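Local coordinates for DUF7790 domain-containing protein (Leptospira interrogans serogroup Icterohaemorrhagiae serovar copenhageni, PDB 6ULO), which is of unknown function but carries a domain of the NADP-binding Rossmann clan and is predicted to be held in a membrane by a transmembrane helix, at residues A[238-243]-A[284-289]; A[248-253]-A[280-285]. All blocks are in the same frame, centred on the assembly; numbering follows the deposited sequence. Where two conformers were deposited one is given.

Contact 1. Residues A[238-243]-A[284-289]; sequences NSILNL and SNFQKW
Gln-287 and Ile-240 meet in a buried helix-to-helix contact, in which the C-terminal part of helix 234-241 receives the side-chain amide of a residue on helix 283-291. The bond runs from Gln-287 NE2 to Ile-240 O at 2.9 Å and is nearly straight, with an N-H...O angle of 165°. The acceptor lies close to the amide plane of Gln-287, whereas NE2 itself stands 28° out of the carbonyl plane of Ile-240. That oxygen has a second donor, Leu-243 N, which reaches it from the opposite face of the carbonyl, so it takes two bonds, one from its own segment and one from across the contact. An extended side chain carries the amide there: CG of Gln-287 is anti to its carbonyl carbon, and CD is anti to CA (chi2 169°). One water links the same group, donating to Leu-241 O (2.7 Å) and to Leu-243 O (2.6 Å) and accepting a weak bond from Gln-287 NE2. Where the helix gives way to loop, carbonyls thus find donors in a side chain and a water.

Apolar contact accompanies the polar one. Ile-240 CG2, anti to its backbone N, touches Phe-286 CD2 obliquely at 3.9 Å and also lies against Gln-287 CG at 4.1 Å. At the exposed side chain of Leu-241, CD1 lies 3.8 Å from Gln-287 O. Together the two segments bury 236 Å², a modest area consistent with contact through a few side chains.

Below this pair, Ile-240 and Leu-243 pack on Ile-221 of strand 218-222, while Ser-239, Ile-240 and Asn-242 touch helix 203-214. Phe-286 leans on Gln-281 of strand 277-282 and makes a cation-pi contact with Arg-253.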
# COMPACT_ATOMS: atom_id res chain seq x y z
N ASN A 238 1.72 -18.69 -7.33
CA ASN A 238 2.39 -18.43 -8.59
C ASN A 238 2.75 -16.97 -8.76
O ASN A 238 3.85 -16.63 -9.22
CB ASN A 238 1.50 -18.85 -9.76
CG ASN A 238 1.39 -20.33 -9.90
OD1 ASN A 238 2.12 -21.10 -9.27
ND2 ASN A 238 0.46 -20.74 -10.73
N SER A 239 1.83 -16.06 -8.40
CA SER A 239 2.13 -14.66 -8.63
C SER A 239 3.25 -14.17 -7.71
O SER A 239 4.11 -13.40 -8.16
CB SER A 239 0.88 -13.77 -8.56
OG SER A 239 0.31 -13.85 -7.29
N ILE A 240 3.28 -14.60 -6.44
CA ILE A 240 4.37 -14.17 -5.57
C ILE A 240 5.70 -14.77 -6.01
O ILE A 240 6.73 -14.08 -6.02
CB ILE A 240 4.05 -14.44 -4.09
CG1 ILE A 240 2.74 -13.73 -3.69
CG2 ILE A 240 5.23 -14.01 -3.21
CD1 ILE A 240 2.79 -12.25 -3.77
N LEU A 241 5.71 -16.05 -6.41
CA LEU A 241 6.94 -16.65 -6.92
C LEU A 241 7.44 -15.94 -8.16
O LEU A 241 8.65 -15.93 -8.41
CB LEU A 241 6.72 -18.14 -7.21
CG LEU A 241 7.13 -19.00 -5.99
CD1 LEU A 241 6.35 -18.70 -4.72
CD2 LEU A 241 7.06 -20.47 -6.37
N ASN A 242 6.53 -15.38 -8.96
CA ASN A 242 6.90 -14.72 -10.20
C ASN A 242 7.46 -13.31 -9.99
O ASN A 242 7.99 -12.72 -10.93
CB ASN A 242 5.68 -14.67 -11.13
CG ASN A 242 6.03 -14.20 -12.50
OD1 ASN A 242 6.91 -14.78 -13.18
ND2 ASN A 242 5.33 -13.15 -12.95
N LEU A 243 7.37 -12.76 -8.79
CA LEU A 243 7.86 -11.39 -8.59
C LEU A 243 9.38 -11.38 -8.60
O LEU A 243 10.00 -12.18 -7.88
CB LEU A 243 7.40 -10.82 -7.25
CG LEU A 243 5.90 -10.56 -7.10
CD1 LEU A 243 5.61 -10.15 -5.65
CD2 LEU A 243 5.40 -9.47 -8.08
N SER A 284 11.88 -13.25 -0.45
CA SER A 284 12.50 -14.54 -0.79
C SER A 284 12.13 -15.61 0.23
O SER A 284 11.89 -16.77 -0.13
CB SER A 284 14.01 -14.39 -0.85
OG SER A 284 14.51 -14.00 0.42
N ASN A 285 12.11 -15.25 1.52
CA ASN A 285 11.69 -16.19 2.56
C ASN A 285 10.23 -16.57 2.38
O ASN A 285 9.87 -17.76 2.42
CB ASN A 285 11.95 -15.55 3.94
CG ASN A 285 11.54 -16.45 5.11
OD1 ASN A 285 10.35 -16.62 5.37
ND2 ASN A 285 12.52 -17.01 5.82
N PHE A 286 9.38 -15.60 2.10
CA PHE A 286 7.97 -15.88 1.88
C PHE A 286 7.78 -16.82 0.70
O PHE A 286 6.93 -17.70 0.75
CB PHE A 286 7.24 -14.55 1.66
CG PHE A 286 5.74 -14.65 1.59
CD1 PHE A 286 5.02 -15.45 2.49
CD2 PHE A 286 5.03 -13.89 0.66
CE1 PHE A 286 3.63 -15.48 2.46
CE2 PHE A 286 3.63 -13.91 0.63
CZ PHE A 286 2.93 -14.70 1.53
N GLN A 287 8.57 -16.65 -0.37
CA GLN A 287 8.48 -17.55 -1.52
C GLN A 287 8.80 -18.99 -1.15
O GLN A 287 8.17 -19.92 -1.66
CB GLN A 287 9.41 -17.05 -2.63
CG GLN A 287 8.90 -15.75 -3.27
CD GLN A 287 9.95 -15.13 -4.19
OE1 GLN A 287 11.13 -15.35 -3.99
NE2 GLN A 287 9.52 -14.36 -5.19
N LYS A 288 9.73 -19.20 -0.20
CA LYS A 288 9.96 -20.55 0.33
C LYS A 288 8.72 -21.10 1.01
O LYS A 288 8.33 -22.26 0.79
CB LYS A 288 11.14 -20.57 1.30
CG LYS A 288 12.49 -20.14 0.76
CD LYS A 288 13.53 -20.13 1.91
CE LYS A 288 14.93 -19.89 1.40
NZ LYS A 288 15.42 -21.00 0.51
N TRP A 289 8.10 -20.31 1.90
CA TRP A 289 6.90 -20.80 2.57
C TRP A 289 5.81 -21.15 1.56
O TRP A 289 5.16 -22.19 1.67
CB TRP A 289 6.39 -19.75 3.58
CG TRP A 289 7.27 -19.70 4.79
CD1 TRP A 289 8.35 -18.88 5.00
CD2 TRP A 289 7.12 -20.49 5.97
NE1 TRP A 289 8.90 -19.14 6.25
CE2 TRP A 289 8.15 -20.11 6.86
CE3 TRP A 289 6.22 -21.48 6.37
CZ2 TRP A 289 8.31 -20.70 8.10
CZ3 TRP A 289 6.38 -22.06 7.61
CH2 TRP A 289 7.41 -21.66 8.46
O HOH W 1 10.96 -14.59 -7.98

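Contact 2. Residues A[248-253]-A[280-285]; sequences SSLVVR and VQKISN
Gln-281 holds CG anti to its backbone N (chi1 174°) and runs on extended, while chi3 of Arg-253 (64°) turns NE out of the line of its chain; the polar ends of the two side chains then meet. Gln-281 OE1 accepts from Arg-253 NH1 at 2.8 Å and from Arg-253 NH2 at 3.1 Å, an end-on grip lying within the guanidinium plane, with the amide plane turned 64° from it. At the other end of the amide, Gln-281 NE2 donates to Asn-285 OD1 (2.7 Å), which fixes the flip of the group. Arg-253 NE forms a salt bridge with Glu-227, and Val-251 CG1 lies over one guanidinium face, toward its rim.

Backbone pairing carries the rest. Val-251 and Gln-281 form a hydrogen-bonded antiparallel pair: Val-251 N to Gln-281 O measures 2.7 Å, the return bond from Gln-281 N to Val-251 O 3.2 Å. Where strand gives way to helix, Ile-283 N still reaches Ser-249 O at 2.9 Å, and Ile-283 CD1 packs on Ser-249 CB at 3.7 Å. Here the parallel strand order 3-2-1-4-5, consistent with a Rossmann-like fold, meets its first antiparallel neighbour, strand 277-282.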
# COMPACT_ATOMS: atom_id res chain seq x y z
N SER A 248 16.99 -7.77 -0.08
CA SER A 248 16.47 -7.10 1.11
C SER A 248 14.97 -6.88 1.05
O SER A 248 14.39 -6.42 2.02
CB SER A 248 17.16 -5.75 1.28
OG SER A 248 16.88 -4.93 0.15
N SER A 249 14.32 -7.25 -0.05
CA SER A 249 12.90 -6.96 -0.26
C SER A 249 12.05 -7.58 0.85
O SER A 249 12.31 -8.71 1.27
CB SER A 249 12.45 -7.57 -1.59
OG SER A 249 13.23 -7.10 -2.68
N LEU A 250 11.01 -6.85 1.30
CA LEU A 250 10.16 -7.28 2.41
C LEU A 250 8.68 -7.36 2.04
O LEU A 250 8.17 -6.52 1.29
CB LEU A 250 10.24 -6.29 3.60
CG LEU A 250 11.56 -6.23 4.33
CD1 LEU A 250 11.47 -5.23 5.49
CD2 LEU A 250 11.95 -7.62 4.85
N VAL A 251 8.02 -8.37 2.60
CA VAL A 251 6.58 -8.37 2.84
C VAL A 251 6.30 -7.56 4.09
O VAL A 251 7.00 -7.72 5.10
CB VAL A 251 6.08 -9.81 3.07
CG1 VAL A 251 4.61 -9.82 3.47
CG2 VAL A 251 6.34 -10.73 1.87
N VAL A 252 5.24 -6.75 4.06
CA VAL A 252 4.68 -6.12 5.24
C VAL A 252 3.24 -6.60 5.39
O VAL A 252 2.45 -6.53 4.45
CB VAL A 252 4.72 -4.59 5.11
CG1 VAL A 252 4.01 -3.93 6.32
CG2 VAL A 252 6.14 -4.10 4.90
N ARG A 253 2.88 -7.05 6.60
CA ARG A 253 1.51 -7.49 6.86
C ARG A 253 1.17 -7.17 8.32
O ARG A 253 2.05 -6.83 9.13
CB ARG A 253 1.34 -9.01 6.63
CG ARG A 253 2.14 -9.87 7.60
CD ARG A 253 1.79 -11.33 7.55
NE ARG A 253 2.10 -11.95 6.26
CZ ARG A 253 3.25 -12.53 5.93
NH1 ARG A 253 4.28 -12.53 6.77
NH2 ARG A 253 3.39 -13.11 4.73
N VAL A 280 7.08 -8.30 9.36
CA VAL A 280 7.86 -8.21 8.12
C VAL A 280 8.52 -9.57 7.85
O VAL A 280 8.72 -10.38 8.76
CB VAL A 280 8.90 -7.07 8.14
CG1 VAL A 280 8.19 -5.77 8.32
CG2 VAL A 280 9.92 -7.29 9.25
N GLN A 281 8.87 -9.79 6.59
CA GLN A 281 9.40 -11.08 6.16
C GLN A 281 10.05 -10.85 4.81
O GLN A 281 9.43 -10.26 3.92
CB GLN A 281 8.25 -12.08 6.00
CG GLN A 281 8.64 -13.42 5.41
CD GLN A 281 7.48 -14.41 5.37
OE1 GLN A 281 6.30 -14.01 5.44
NE2 GLN A 281 7.81 -15.70 5.25
N LYS A 282 11.27 -11.31 4.62
CA LYS A 282 11.85 -11.16 3.28
C LYS A 282 10.97 -11.84 2.24
O LYS A 282 10.46 -12.95 2.47
CB LYS A 282 13.28 -11.72 3.23
CG LYS A 282 14.33 -10.79 3.86
CD LYS A 282 15.73 -11.34 3.74
CE LYS A 282 16.77 -10.30 4.16
NZ LYS A 282 18.15 -10.83 4.11
N ILE A 283 10.78 -11.19 1.08
CA ILE A 283 9.95 -11.82 0.05
C ILE A 283 10.55 -13.16 -0.39
O ILE A 283 9.82 -14.13 -0.63
CB ILE A 283 9.70 -10.89 -1.15
CG1 ILE A 283 9.13 -9.55 -0.72
CG2 ILE A 283 8.72 -11.54 -2.09
CD1 ILE A 283 8.87 -8.60 -1.88
N SER A 284 11.88 -13.25 -0.45
CA SER A 284 12.50 -14.54 -0.79
C SER A 284 12.13 -15.61 0.23
O SER A 284 11.89 -16.77 -0.13
CB SER A 284 14.01 -14.39 -0.85
OG SER A 284 14.51 -14.00 0.42
N ASN A 285 12.11 -15.25 1.52
CA ASN A 285 11.69 -16.19 2.56
C ASN A 285 10.23 -16.57 2.38
O ASN A 285 9.87 -17.76 2.42
CB ASN A 285 11.95 -15.55 3.94
CG ASN A 285 11.54 -16.45 5.11
OD1 ASN A 285 10.35 -16.62 5.37
ND2 ASN A 285 12.52 -17.01 5.82
O HOH W 2 13.62 -10.86 -0.30

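In the fold
After the strands of the parallel part, ending with 218-222, the chain forms helix 234-241, whose C-terminal part supplies one side of contact 1. It then runs through strand 249-255, out through a long connection and back along strand 277-282, where contact 2 pairs the two antiparallel strands. The chain goes straight into helix 283-291, which returns to helix 234-241 and closes contact 1. Contact 1 starts earlier, and the two loops end on the same part of the chain, sharing Ser-284 and Asn-285; their centres lie 10 Å apart. They meet directly where Phe-286 CD2 packs on Val-251 CG2 at 3.6 Å, tying the helix pair to the sheet beneath it.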